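Local coordinates for protein EmGH1 (Erythrobacter marinus, PDB 5Z87) that probably hydrolyses beta-linked glucosides as a family 3 glycoside hydrolase and carries bound magnesium, at residues D187-R192 and G634-Y639; C483-G488 and E536-E541; R513-A518 and A565-A570; L585-L590 and T657-F662; A596-F601 and A612-G617. All coordinates share one frame; numbering follows the deposited sequence. Where two conformers were deposited one is given.

Interaction 1. Residues D187-R192 and G634-Y639; sequences DPRWGR and GQLPGY
The R189 guanidinium is met obliquely by a methyl of L636, with R189 NE 3.7 Å from L636 CD1. At its edge, nearly in plane, lies OD1 of D187. R189 grips this carboxylate side-on. R189 NE gives a nearly straight bond to D187 OD1 (2.9 Å, 168°). R189 NH2 completes the salt bridge to D187 OD2 (2.8 Å), which lies 15° out of the guanidinium plane. Each D187 oxygen accepts on its syn lone pair. The backbone N of R189 adds a third bond, on the anti side of D187 OD1 (3.2 Å), which makes an Asx turn. These bonds should fix both side chains where they meet L636.

L636 is the centre of the contact. Its CD1 methyl sits 3.5 Å from D187 OD1. Its other methyl meets the CG-CD edge of the P188 ring end-on, L636 CD2 lying 3.7 Å from P188 CD. R583 holds the carbonyls of P188 and R189. NH1 of R189 reaches across the dimer and bonds G634 O and L636 O of the second subunit. The loop D187-R192 thus joins the N-terminal family domain, the C-terminal family domain and the partner chain. Its motif is an Asx turn set within a type I beta turn from D187 to W190, at a domain and dimer junction.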
# COMPACT_ATOMS: atom_id res chain seq x y z
N ASP A 187 -8.98 0.96 0.38
CA ASP A 187 -8.25 2.18 0.68
C ASP A 187 -9.22 3.36 0.72
O ASP A 187 -9.55 3.93 -0.33
CB ASP A 187 -7.13 2.43 -0.32
CG ASP A 187 -6.06 3.36 0.23
OD1 ASP A 187 -6.42 4.36 0.90
OD2 ASP A 187 -4.86 3.10 0.00
N PRO A 188 -9.68 3.75 1.91
CA PRO A 188 -10.70 4.80 2.01
C PRO A 188 -10.22 6.19 1.58
O PRO A 188 -11.06 7.09 1.48
CB PRO A 188 -11.12 4.78 3.50
CG PRO A 188 -10.00 4.09 4.22
CD PRO A 188 -9.35 3.15 3.22
N ARG A 189 -8.92 6.38 1.32
CA ARG A 189 -8.45 7.64 0.75
C ARG A 189 -9.04 7.88 -0.63
O ARG A 189 -9.16 9.03 -1.07
CB ARG A 189 -6.92 7.65 0.64
CG ARG A 189 -6.16 7.66 1.97
CD ARG A 189 -4.66 7.53 1.72
NE ARG A 189 -4.24 6.18 1.35
CZ ARG A 189 -2.97 5.85 1.10
NH1 ARG A 189 -2.03 6.77 1.17
NH2 ARG A 189 -2.65 4.60 0.77
N TRP A 190 -9.38 6.80 -1.33
CA TRP A 190 -9.91 6.85 -2.69
C TRP A 190 -11.21 7.64 -2.76
O TRP A 190 -12.19 7.31 -2.07
CB TRP A 190 -10.13 5.42 -3.16
CG TRP A 190 -10.34 5.26 -4.65
CD1 TRP A 190 -9.77 5.98 -5.66
CD2 TRP A 190 -11.18 4.29 -5.27
NE1 TRP A 190 -10.21 5.50 -6.88
CE2 TRP A 190 -11.07 4.46 -6.66
CE3 TRP A 190 -12.02 3.27 -4.78
CZ2 TRP A 190 -11.76 3.66 -7.56
CZ3 TRP A 190 -12.70 2.48 -5.68
CH2 TRP A 190 -12.56 2.67 -7.06
N GLY A 191 -11.22 8.68 -3.60
CA GLY A 191 -12.40 9.52 -3.76
C GLY A 191 -13.63 8.79 -4.28
O GLY A 191 -14.74 9.33 -4.17
N ARG A 192 -13.48 7.58 -4.82
CA ARG A 192 -14.59 6.81 -5.34
C ARG A 192 -15.06 5.73 -4.38
O ARG A 192 -15.90 4.90 -4.77
CB ARG A 192 -14.22 6.18 -6.69
CG ARG A 192 -13.76 7.21 -7.72
CD ARG A 192 -13.67 6.62 -9.11
NE ARG A 192 -14.99 6.41 -9.68
CZ ARG A 192 -15.23 6.12 -10.95
NH1 ARG A 192 -14.22 6.00 -11.80
NH2 ARG A 192 -16.49 5.95 -11.38
N GLY A 634 -2.55 6.75 8.73
CA GLY A 634 -1.23 6.13 8.80
C GLY A 634 -1.24 4.65 9.13
O GLY A 634 -0.20 4.00 9.04
N GLN A 635 -2.40 4.11 9.49
CA GLN A 635 -2.55 2.69 9.79
C GLN A 635 -3.12 1.89 8.62
O GLN A 635 -3.43 0.70 8.79
CB GLN A 635 -3.42 2.52 11.04
CG GLN A 635 -3.04 3.48 12.17
CD GLN A 635 -3.61 3.10 13.52
OE1 GLN A 635 -4.57 2.35 13.61
NE2 GLN A 635 -2.99 3.60 14.58
N LEU A 636 -3.28 2.50 7.45
CA LEU A 636 -3.81 1.76 6.30
C LEU A 636 -2.76 0.76 5.80
O LEU A 636 -1.56 1.05 5.78
CB LEU A 636 -4.20 2.73 5.19
CG LEU A 636 -5.40 3.63 5.48
CD1 LEU A 636 -5.65 4.58 4.32
CD2 LEU A 636 -6.64 2.80 5.74
N PRO A 637 -3.18 -0.43 5.35
CA PRO A 637 -4.58 -0.88 5.28
C PRO A 637 -5.08 -1.45 6.57
O PRO A 637 -4.27 -1.98 7.34
CB PRO A 637 -4.54 -1.97 4.19
CG PRO A 637 -3.19 -2.49 4.24
CD PRO A 637 -2.27 -1.36 4.67
N GLY A 638 -6.40 -1.38 6.77
CA GLY A 638 -7.02 -1.94 7.96
C GLY A 638 -8.17 -2.89 7.74
O GLY A 638 -8.84 -3.26 8.70
N TYR A 639 -8.42 -3.31 6.49
CA TYR A 639 -9.54 -4.20 6.24
C TYR A 639 -9.39 -5.47 7.07
O TYR A 639 -8.28 -5.97 7.30
CB TYR A 639 -9.64 -4.53 4.74
CG TYR A 639 -8.38 -5.09 4.11
CD1 TYR A 639 -8.07 -6.44 4.22
CD2 TYR A 639 -7.50 -4.26 3.41
CE1 TYR A 639 -6.91 -6.96 3.66
CE2 TYR A 639 -6.35 -4.76 2.83
CZ TYR A 639 -6.05 -6.12 2.96
OH TYR A 639 -4.89 -6.64 2.40

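Interaction 2. Residues C483-G488 and E536-E541; sequences CAITAG and ESTARE
S537 opens the contact from the second segment. CB of S537 lies 3.8 Å from CG2 of T486. The S537 CB points toward the other loop, and the T486 CB points back toward S537.

T538 makes the closer touch. Its CG2 methyl is 3.6 Å from CG2 of I485, and the two side chains cross at about a right angle. The same T538 methyl, CG2, is a looser 4.5 Å from T486 CG2. With chi1 at 59°, T538 keeps OG1 between backbone N and carbonyl carbon, and CG2 is the branch left for I485. The T538 OG1 is bonded to N535 N. T486 splits its two branches in a like way. Its methyl packs, while its OG1 is bonded to D489 OD2 and N535 ND2. The side chains of T486 and T538 also pack on F653 of the second subunit. A bound magnesium ion lies about 3 Å from the nearest atom of the T538 side chain.

After T538 the chain leaves the contact. E541 ends the segment in the pocket that holds a bound dithiothreitol. The two loops, which follow strands 476-480 and 527-533, therefore meet by methyl packing. Both leave parallel strands of the C-terminal alpha/beta domain. One runs on to the pocket between this domain and the N-terminal barrel, as in family 3 enzymes.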
# COMPACT_ATOMS: atom_id res chain seq x y z
N CYS A 483 -20.36 25.73 10.32
CA CYS A 483 -19.18 26.00 9.50
C CYS A 483 -19.44 25.48 8.10
O CYS A 483 -20.38 24.71 7.86
CB CYS A 483 -17.91 25.37 10.09
SG CYS A 483 -17.90 23.54 10.00
N ALA A 484 -18.60 25.92 7.17
CA ALA A 484 -18.62 25.45 5.79
C ALA A 484 -17.45 24.50 5.56
O ALA A 484 -16.37 24.68 6.14
CB ALA A 484 -18.55 26.62 4.80
N ILE A 485 -17.67 23.49 4.71
CA ILE A 485 -16.60 22.60 4.28
C ILE A 485 -15.92 23.21 3.06
O ILE A 485 -14.72 23.49 3.06
CB ILE A 485 -17.15 21.19 3.97
CG1 ILE A 485 -17.61 20.51 5.27
CG2 ILE A 485 -16.11 20.35 3.23
CD1 ILE A 485 -18.40 19.23 5.06
N THR A 486 -16.71 23.47 2.03
CA THR A 486 -16.23 24.10 0.82
C THR A 486 -16.84 25.49 0.69
O THR A 486 -17.99 25.72 1.10
CB THR A 486 -16.56 23.24 -0.40
OG1 THR A 486 -17.85 22.63 -0.21
CG2 THR A 486 -15.51 22.15 -0.54
N ALA A 487 -16.07 26.42 0.15
CA ALA A 487 -16.52 27.80 0.06
C ALA A 487 -17.61 27.94 -1.00
O ALA A 487 -17.53 27.34 -2.07
CB ALA A 487 -15.35 28.74 -0.24
N GLY A 488 -18.63 28.73 -0.68
CA GLY A 488 -19.78 28.87 -1.53
C GLY A 488 -20.81 27.77 -1.39
O GLY A 488 -21.85 27.82 -2.06
N GLU A 536 -19.54 16.17 -1.74
CA GLU A 536 -19.24 15.69 -3.08
C GLU A 536 -18.04 16.41 -3.69
O GLU A 536 -17.61 16.02 -4.77
CB GLU A 536 -20.49 15.86 -3.96
CG GLU A 536 -21.64 14.91 -3.57
CD GLU A 536 -22.51 15.40 -2.40
OE1 GLU A 536 -23.50 14.71 -2.08
OE2 GLU A 536 -22.20 16.46 -1.79
N SER A 537 -17.49 17.41 -3.01
CA SER A 537 -16.21 17.99 -3.41
C SER A 537 -15.02 17.40 -2.64
O SER A 537 -13.90 17.41 -3.18
CB SER A 537 -16.22 19.51 -3.22
OG SER A 537 -16.89 20.15 -4.29
N THR A 538 -15.20 16.90 -1.42
CA THR A 538 -14.05 16.37 -0.69
C THR A 538 -13.83 14.88 -0.93
O THR A 538 -12.70 14.40 -0.78
CB THR A 538 -14.18 16.65 0.82
OG1 THR A 538 -15.37 16.07 1.35
CG2 THR A 538 -14.22 18.17 1.05
N ALA A 539 -14.87 14.14 -1.32
CA ALA A 539 -14.76 12.81 -1.89
C ALA A 539 -15.38 12.87 -3.28
O ALA A 539 -16.59 13.10 -3.41
CB ALA A 539 -15.45 11.75 -1.03
N ARG A 540 -14.57 12.72 -4.31
CA ARG A 540 -15.11 12.68 -5.66
C ARG A 540 -14.13 11.96 -6.56
O ARG A 540 -12.97 11.72 -6.21
CB ARG A 540 -15.42 14.08 -6.20
CG ARG A 540 -14.19 14.88 -6.60
CD ARG A 540 -14.58 16.17 -7.32
NE ARG A 540 -15.54 15.94 -8.41
CZ ARG A 540 -16.73 16.54 -8.49
NH1 ARG A 540 -17.10 17.40 -7.54
NH2 ARG A 540 -17.54 16.29 -9.51
N GLU A 541 -14.62 11.60 -7.73
CA GLU A 541 -13.81 11.01 -8.78
C GLU A 541 -12.83 12.05 -9.31
O GLU A 541 -13.24 13.12 -9.78
CB GLU A 541 -14.73 10.51 -9.89
CG GLU A 541 -14.03 9.99 -11.14
CD GLU A 541 -15.04 9.56 -12.20
OE1 GLU A 541 -16.26 9.75 -12.01
OE2 GLU A 541 -14.60 9.03 -13.24

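Interaction 3. Residues R513-A518 and A565-A570; sequences RLIAEA and AEALLA
Within these segments I515 makes the closest touch. Its CG2 methyl lies 3.8 Å from CB of A567. The beta carbon of A567 points toward the other helix, and a short side chain meets a branched one. Chi1 of -74° puts I515 CG1 anti to the carbonyl carbon and CG2 anti to the backbone N, where CG2 meets A567. The backbones come near here, with CA of I515 7.5 Å from CA of A567.

One turn further on, A518 faces the same neighbour. Its beta carbon also points toward helix 561-569. The nearest approach is from its carbonyl: A518 O is 4.1 Å from CD2 of L568. The end of L568 leans in although its CB does not head there. Both A518 and L568 touch V440 of strand 436-440, and L568 also packs on I528 and M530 of strand 527-533. Helices 508-522 and 561-569 thus lie side by side over one face of the mixed sheet.

A567 brings only a methyl to the contact, consistent with the close backbones. The contact is apolar except for the A518 carbonyl, which meets only a methyl across it. Its hold is therefore by van der Waals packing and burial of carbon surface, with no polar bond between the segments.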
# COMPACT_ATOMS: atom_id res chain seq x y z
N ARG A 513 -16.08 32.64 12.85
CA ARG A 513 -17.22 33.51 13.10
C ARG A 513 -18.53 32.73 13.06
O ARG A 513 -19.41 32.93 13.91
CB ARG A 513 -17.25 34.67 12.10
CG ARG A 513 -15.97 35.49 12.10
CD ARG A 513 -16.15 36.81 11.34
NE ARG A 513 -16.30 36.62 9.89
CZ ARG A 513 -15.28 36.57 9.03
NH1 ARG A 513 -15.52 36.40 7.73
NH2 ARG A 513 -14.03 36.69 9.45
N LEU A 514 -18.66 31.81 12.10
CA LEU A 514 -19.88 31.01 12.03
C LEU A 514 -20.02 30.09 13.23
O LEU A 514 -21.14 29.79 13.65
CB LEU A 514 -19.92 30.22 10.72
CG LEU A 514 -20.08 31.02 9.43
CD1 LEU A 514 -19.72 30.16 8.21
CD2 LEU A 514 -21.51 31.59 9.31
N ILE A 515 -18.89 29.63 13.78
CA ILE A 515 -18.94 28.80 14.98
C ILE A 515 -19.46 29.60 16.17
O ILE A 515 -20.35 29.15 16.90
CB ILE A 515 -17.55 28.20 15.27
CG1 ILE A 515 -17.22 27.09 14.27
CG2 ILE A 515 -17.49 27.69 16.70
CD1 ILE A 515 -15.76 26.67 14.31
N ALA A 516 -18.89 30.79 16.39
CA ALA A 516 -19.37 31.69 17.44
C ALA A 516 -20.87 31.94 17.32
O ALA A 516 -21.61 31.86 18.31
CB ALA A 516 -18.59 33.00 17.40
N GLU A 517 -21.35 32.22 16.10
CA GLU A 517 -22.78 32.46 15.92
C GLU A 517 -23.62 31.25 16.31
O GLU A 517 -24.69 31.39 16.91
CB GLU A 517 -23.08 32.86 14.48
CG GLU A 517 -22.75 34.31 14.16
CD GLU A 517 -22.87 34.63 12.68
OE1 GLU A 517 -22.17 35.56 12.22
OE2 GLU A 517 -23.66 33.96 11.98
N ALA A 518 -23.15 30.04 15.97
CA ALA A 518 -23.92 28.85 16.32
C ALA A 518 -23.89 28.61 17.82
O ALA A 518 -24.88 28.15 18.40
CB ALA A 518 -23.38 27.63 15.57
N ALA A 565 -17.63 21.16 16.52
CA ALA A 565 -18.24 20.13 17.35
C ALA A 565 -17.85 20.30 18.81
O ALA A 565 -18.70 20.21 19.70
CB ALA A 565 -17.84 18.75 16.85
N GLU A 566 -16.56 20.54 19.07
CA GLU A 566 -16.13 20.73 20.45
C GLU A 566 -16.72 22.00 21.06
O GLU A 566 -17.02 22.03 22.26
CB GLU A 566 -14.61 20.74 20.52
CG GLU A 566 -13.98 19.49 19.92
CD GLU A 566 -12.49 19.41 20.18
OE1 GLU A 566 -11.70 19.84 19.31
OE2 GLU A 566 -12.12 18.92 21.27
N ALA A 567 -16.91 23.06 20.25
CA ALA A 567 -17.50 24.28 20.77
C ALA A 567 -18.93 24.04 21.25
O ALA A 567 -19.34 24.57 22.29
CB ALA A 567 -17.47 25.39 19.72
N LEU A 568 -19.69 23.25 20.50
CA LEU A 568 -21.08 22.97 20.88
C LEU A 568 -21.14 21.98 22.03
O LEU A 568 -22.02 22.09 22.91
CB LEU A 568 -21.86 22.43 19.68
CG LEU A 568 -22.03 23.43 18.52
CD1 LEU A 568 -22.67 22.78 17.29
CD2 LEU A 568 -22.85 24.65 18.97
N LEU A 569 -20.23 21.00 22.05
CA LEU A 569 -20.25 20.00 23.10
C LEU A 569 -19.95 20.62 24.46
O LEU A 569 -20.51 20.20 25.48
CB LEU A 569 -19.26 18.88 22.77
CG LEU A 569 -19.73 17.91 21.67
CD1 LEU A 569 -18.57 17.08 21.13
CD2 LEU A 569 -20.84 17.03 22.16
N ALA A 570 -19.11 21.65 24.48
CA ALA A 570 -18.73 22.28 25.74
C ALA A 570 -19.91 22.95 26.43
O ALA A 570 -19.84 23.22 27.64
CB ALA A 570 -17.62 23.30 25.49

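Interaction 4. Residues L585-L590 and T657-F662; sequences LSPLVL and TPLYPF
Apolar packing makes the contact, and L659 supplies it. Its two methyls part to meet two residues. L659 CD2 lies 3.8 Å from CD of P587, and L659 CD1 lies 3.8 Å from CD2 of L588. Both pairs cross obliquely. L659 carries CG opposite its backbone N (chi1 -174°), and its CB points toward the other segment, which brings the two methyls of L659 up to P587 and L588. L588 starts the other way, its CB pointing away, yet its end comes back to L659. The backbone is a looser neighbour, with S586 C 4.4 Å from L659 CD2.

One aromatic contact lies within segment 657-662. CG of L659 sits 3.7 Å above the ring plane of Y660, offset toward the rim.

Polar bonds shape each side rather than join them. A weak bond from L588 N to S586 O (3.0 Å) closes an inverse gamma turn centred on P587. P587 is also the N-cap of helix 588-593. S586 OG is bonded to V630 O, and Y660 OH to Q421 OE1. L659 and Y660 both face I629, in a classic beta bulge.

In the fold, P587 packs on L579 of strand 574-580. L659 and Y660 touch A591 of helix 588-593. The loop 657-662 thus lies against helix 588-593 and the turn before it, near strand 574-580.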
# COMPACT_ATOMS: atom_id res chain seq x y z
N LEU A 585 -15.04 7.72 6.82
CA LEU A 585 -14.27 8.72 7.56
C LEU A 585 -13.85 8.18 8.92
O LEU A 585 -14.50 7.31 9.50
CB LEU A 585 -15.07 10.01 7.73
CG LEU A 585 -15.25 10.83 6.45
CD1 LEU A 585 -16.22 11.97 6.66
CD2 LEU A 585 -13.92 11.36 5.95
N SER A 586 -12.75 8.73 9.45
CA SER A 586 -12.19 8.32 10.73
C SER A 586 -12.24 9.51 11.69
O SER A 586 -11.22 10.17 11.93
CB SER A 586 -10.76 7.80 10.58
OG SER A 586 -10.77 6.60 9.84
N PRO A 587 -13.42 9.80 12.24
CA PRO A 587 -13.65 11.02 13.02
C PRO A 587 -13.29 10.79 14.49
O PRO A 587 -14.14 10.61 15.37
CB PRO A 587 -15.15 11.26 12.81
CG PRO A 587 -15.71 9.81 12.74
CD PRO A 587 -14.59 8.91 12.25
N LEU A 588 -11.98 10.80 14.75
CA LEU A 588 -11.45 10.46 16.07
C LEU A 588 -11.92 11.44 17.13
O LEU A 588 -12.41 11.04 18.19
CB LEU A 588 -9.92 10.47 16.03
CG LEU A 588 -9.12 9.21 15.75
CD1 LEU A 588 -7.66 9.52 16.04
CD2 LEU A 588 -9.63 8.06 16.61
N VAL A 589 -11.74 12.73 16.86
CA VAL A 589 -12.15 13.76 17.81
C VAL A 589 -13.62 13.60 18.16
O VAL A 589 -14.00 13.53 19.33
CB VAL A 589 -11.83 15.16 17.25
CG1 VAL A 589 -12.45 16.25 18.10
CG2 VAL A 589 -10.31 15.32 17.17
N LEU A 590 -14.47 13.47 17.13
CA LEU A 590 -15.89 13.27 17.36
C LEU A 590 -16.16 11.98 18.12
O LEU A 590 -17.02 11.93 19.01
CB LEU A 590 -16.64 13.29 16.04
CG LEU A 590 -18.16 13.43 16.10
CD1 LEU A 590 -18.54 14.83 16.60
CD2 LEU A 590 -18.78 13.14 14.72
N THR A 657 -5.88 -0.59 17.25
CA THR A 657 -7.17 -1.20 16.98
C THR A 657 -7.95 -0.33 16.00
O THR A 657 -7.69 0.86 15.87
CB THR A 657 -7.98 -1.36 18.27
OG1 THR A 657 -8.18 -0.06 18.85
CG2 THR A 657 -7.26 -2.30 19.25
N PRO A 658 -8.90 -0.91 15.28
CA PRO A 658 -9.76 -0.07 14.46
C PRO A 658 -10.62 0.82 15.35
O PRO A 658 -10.87 0.51 16.52
CB PRO A 658 -10.61 -1.08 13.68
CG PRO A 658 -10.49 -2.37 14.45
CD PRO A 658 -9.16 -2.34 15.10
N LEU A 659 -11.02 1.96 14.80
CA LEU A 659 -11.97 2.81 15.51
C LEU A 659 -13.33 2.11 15.61
O LEU A 659 -13.92 2.04 16.69
CB LEU A 659 -12.09 4.16 14.80
CG LEU A 659 -12.95 5.20 15.54
CD1 LEU A 659 -12.40 5.52 16.94
CD2 LEU A 659 -13.09 6.47 14.73
N TYR A 660 -13.81 1.56 14.51
CA TYR A 660 -14.97 0.68 14.48
C TYR A 660 -14.62 -0.51 13.58
O TYR A 660 -14.10 -0.31 12.47
CB TYR A 660 -16.23 1.39 13.96
CG TYR A 660 -16.55 2.73 14.60
CD1 TYR A 660 -17.14 2.81 15.86
CD2 TYR A 660 -16.27 3.91 13.94
CE1 TYR A 660 -17.44 4.04 16.44
CE2 TYR A 660 -16.56 5.15 14.50
CZ TYR A 660 -17.15 5.21 15.75
OH TYR A 660 -17.44 6.43 16.30
N PRO A 661 -14.91 -1.73 13.99
CA PRO A 661 -14.59 -2.89 13.15
C PRO A 661 -15.64 -3.11 12.08
O PRO A 661 -16.78 -2.66 12.18
CB PRO A 661 -14.56 -4.05 14.15
CG PRO A 661 -15.54 -3.64 15.20
CD PRO A 661 -15.41 -2.13 15.31
N PHE A 662 -15.22 -3.83 11.03
CA PHE A 662 -16.15 -4.27 10.01
C PHE A 662 -17.35 -4.97 10.65
O PHE A 662 -17.21 -5.80 11.55
CB PHE A 662 -15.46 -5.23 9.03
CG PHE A 662 -16.41 -5.87 8.03
CD1 PHE A 662 -16.69 -5.24 6.82
CD2 PHE A 662 -17.03 -7.08 8.30
CE1 PHE A 662 -17.56 -5.82 5.91
CE2 PHE A 662 -17.90 -7.66 7.40
CZ PHE A 662 -18.16 -7.02 6.20

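Interaction 5. Residues A596-F601 and A612-G617; sequences AILDAF and ASILFG
L598 of the strand packs against the helix and meets two residues there. Its CD1 methyl is 3.8 Å from CG2 of I614 and also 3.8 Å from CD2 of L615. The other L598 methyl, CD2, is 4.0 Å from the same I614 CG2. L598 lies at a slant to each partner. Its CG stands opposite the carbonyl carbon (chi1 -68°) and the chain then extends (chi2 -177°), which carries both methyls out from the strand.

I614 offers its beta branch, and its CB points toward the strand. With chi1 at -79°, I614 CG1 lies anti to the carbonyl carbon, which leaves CG2 anti to the backbone N and facing L598. L615 starts less directly, but its end comes in, and CD2 does the touching. The three side chains are buried. Around them, L598 also packs on L419, L615 on V576, and I614 on V619 and P621.

Further along, OD1 of D599 accepts a weak bond from F601 N (3.4 Å). The same D599 OD1 lies 3.6 Å above one face of the F601 ring, offset toward the rim. H581 NE2 also bonds this oxygen. The helix ends in a Schellman motif, in which G617 has positive phi and its N bonds weakly back to I614 O.

Strand 596-601 pairs in parallel with 574-580 and antiparallel with 418-422. Helix 607-615 follows it and packs back on it. A strand followed by a helix that packs back on it is typical of the alpha/beta sandwich of the family 3 C-terminal domain.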
# COMPACT_ATOMS: atom_id res chain seq x y z
N ALA A 596 -23.12 10.21 21.00
CA ALA A 596 -24.05 9.53 20.10
C ALA A 596 -23.77 9.98 18.67
O ALA A 596 -23.80 11.18 18.38
CB ALA A 596 -25.51 9.81 20.47
N ILE A 597 -23.49 9.03 17.79
CA ILE A 597 -23.14 9.32 16.41
C ILE A 597 -23.92 8.39 15.49
O ILE A 597 -23.88 7.17 15.66
CB ILE A 597 -21.62 9.18 16.15
CG1 ILE A 597 -20.83 10.04 17.13
CG2 ILE A 597 -21.30 9.59 14.72
CD1 ILE A 597 -19.36 9.83 17.05
N LEU A 598 -24.64 8.98 14.54
CA LEU A 598 -25.24 8.26 13.43
C LEU A 598 -24.34 8.41 12.22
O LEU A 598 -23.81 9.50 11.97
CB LEU A 598 -26.63 8.81 13.10
CG LEU A 598 -27.72 8.57 14.14
CD1 LEU A 598 -29.05 9.09 13.65
CD2 LEU A 598 -27.81 7.09 14.43
N ASP A 599 -24.15 7.33 11.46
CA ASP A 599 -23.40 7.40 10.21
C ASP A 599 -24.37 7.15 9.07
O ASP A 599 -24.86 6.02 8.90
CB ASP A 599 -22.24 6.41 10.19
CG ASP A 599 -21.16 6.81 9.19
OD1 ASP A 599 -21.49 7.53 8.20
OD2 ASP A 599 -19.98 6.43 9.40
N ALA A 600 -24.65 8.19 8.29
CA ALA A 600 -25.66 8.09 7.25
C ALA A 600 -25.05 7.99 5.86
O ALA A 600 -25.80 7.77 4.89
CB ALA A 600 -26.61 9.30 7.30
N PHE A 601 -23.73 8.12 5.75
CA PHE A 601 -23.07 8.19 4.46
C PHE A 601 -23.79 9.23 3.59
O PHE A 601 -23.79 10.42 3.92
CB PHE A 601 -22.98 6.78 3.86
CG PHE A 601 -21.82 5.98 4.44
CD1 PHE A 601 -20.52 6.16 3.94
CD2 PHE A 601 -22.00 5.14 5.52
CE1 PHE A 601 -19.45 5.46 4.47
CE2 PHE A 601 -20.93 4.44 6.07
CZ PHE A 601 -19.65 4.59 5.54
N ALA A 612 -34.53 11.67 10.93
CA ALA A 612 -35.41 12.13 11.99
C ALA A 612 -36.13 10.97 12.66
O ALA A 612 -36.25 10.93 13.89
CB ALA A 612 -36.41 13.15 11.44
N SER A 613 -36.58 10.00 11.86
CA SER A 613 -37.28 8.86 12.43
C SER A 613 -36.38 8.04 13.35
O SER A 613 -36.85 7.46 14.34
CB SER A 613 -37.84 7.98 11.31
OG SER A 613 -38.81 8.69 10.55
N ILE A 614 -35.08 7.96 13.04
CA ILE A 614 -34.17 7.20 13.88
C ILE A 614 -33.77 8.02 15.10
O ILE A 614 -33.60 7.47 16.19
CB ILE A 614 -32.95 6.73 13.07
CG1 ILE A 614 -33.32 5.51 12.24
CG2 ILE A 614 -31.76 6.40 13.97
CD1 ILE A 614 -32.46 5.36 11.01
N LEU A 615 -33.64 9.33 14.95
CA LEU A 615 -33.27 10.15 16.10
C LEU A 615 -34.31 10.07 17.21
O LEU A 615 -33.96 10.19 18.39
CB LEU A 615 -33.04 11.60 15.67
CG LEU A 615 -31.71 11.85 14.98
CD1 LEU A 615 -31.68 13.24 14.37
CD2 LEU A 615 -30.57 11.68 15.95
N PHE A 616 -35.57 9.83 16.87
CA PHE A 616 -36.66 9.88 17.84
C PHE A 616 -37.24 8.51 18.16
O PHE A 616 -38.23 8.42 18.90
CB PHE A 616 -37.75 10.84 17.33
CG PHE A 616 -37.41 12.30 17.55
CD1 PHE A 616 -37.49 12.86 18.81
CD2 PHE A 616 -37.00 13.10 16.49
CE1 PHE A 616 -37.17 14.20 19.03
CE2 PHE A 616 -36.66 14.43 16.70
CZ PHE A 616 -36.74 14.98 17.96
N GLY A 617 -36.66 7.44 17.64
CA GLY A 617 -37.04 6.11 18.06
C GLY A 617 -38.14 5.47 17.25
O GLY A 617 -38.45 4.30 17.51

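From the N terminus, interaction 1 begins in the N-terminal family domain and closes the longest loop, on G634-Y639. Within its span lie interactions 2, 3 and 5. Interactions 2 and 3 cross, since 513-518 falls between 483-488 and 536-541, and 565-570 comes after both. They tie loops and helices around strand 527-533. Interaction 4 opens later, at 585-590, and contains interaction 5. It crosses interaction 1, because 585-590 lies before 634-639 and 657-662 after it. Direct touches link neighbours: R192 with E541 joins interactions 1 and 2, E566 with V589 joins 3 and 4, and L590 with I597 joins 4 and 5. Interactions 1 and 2 both also reach the second subunit.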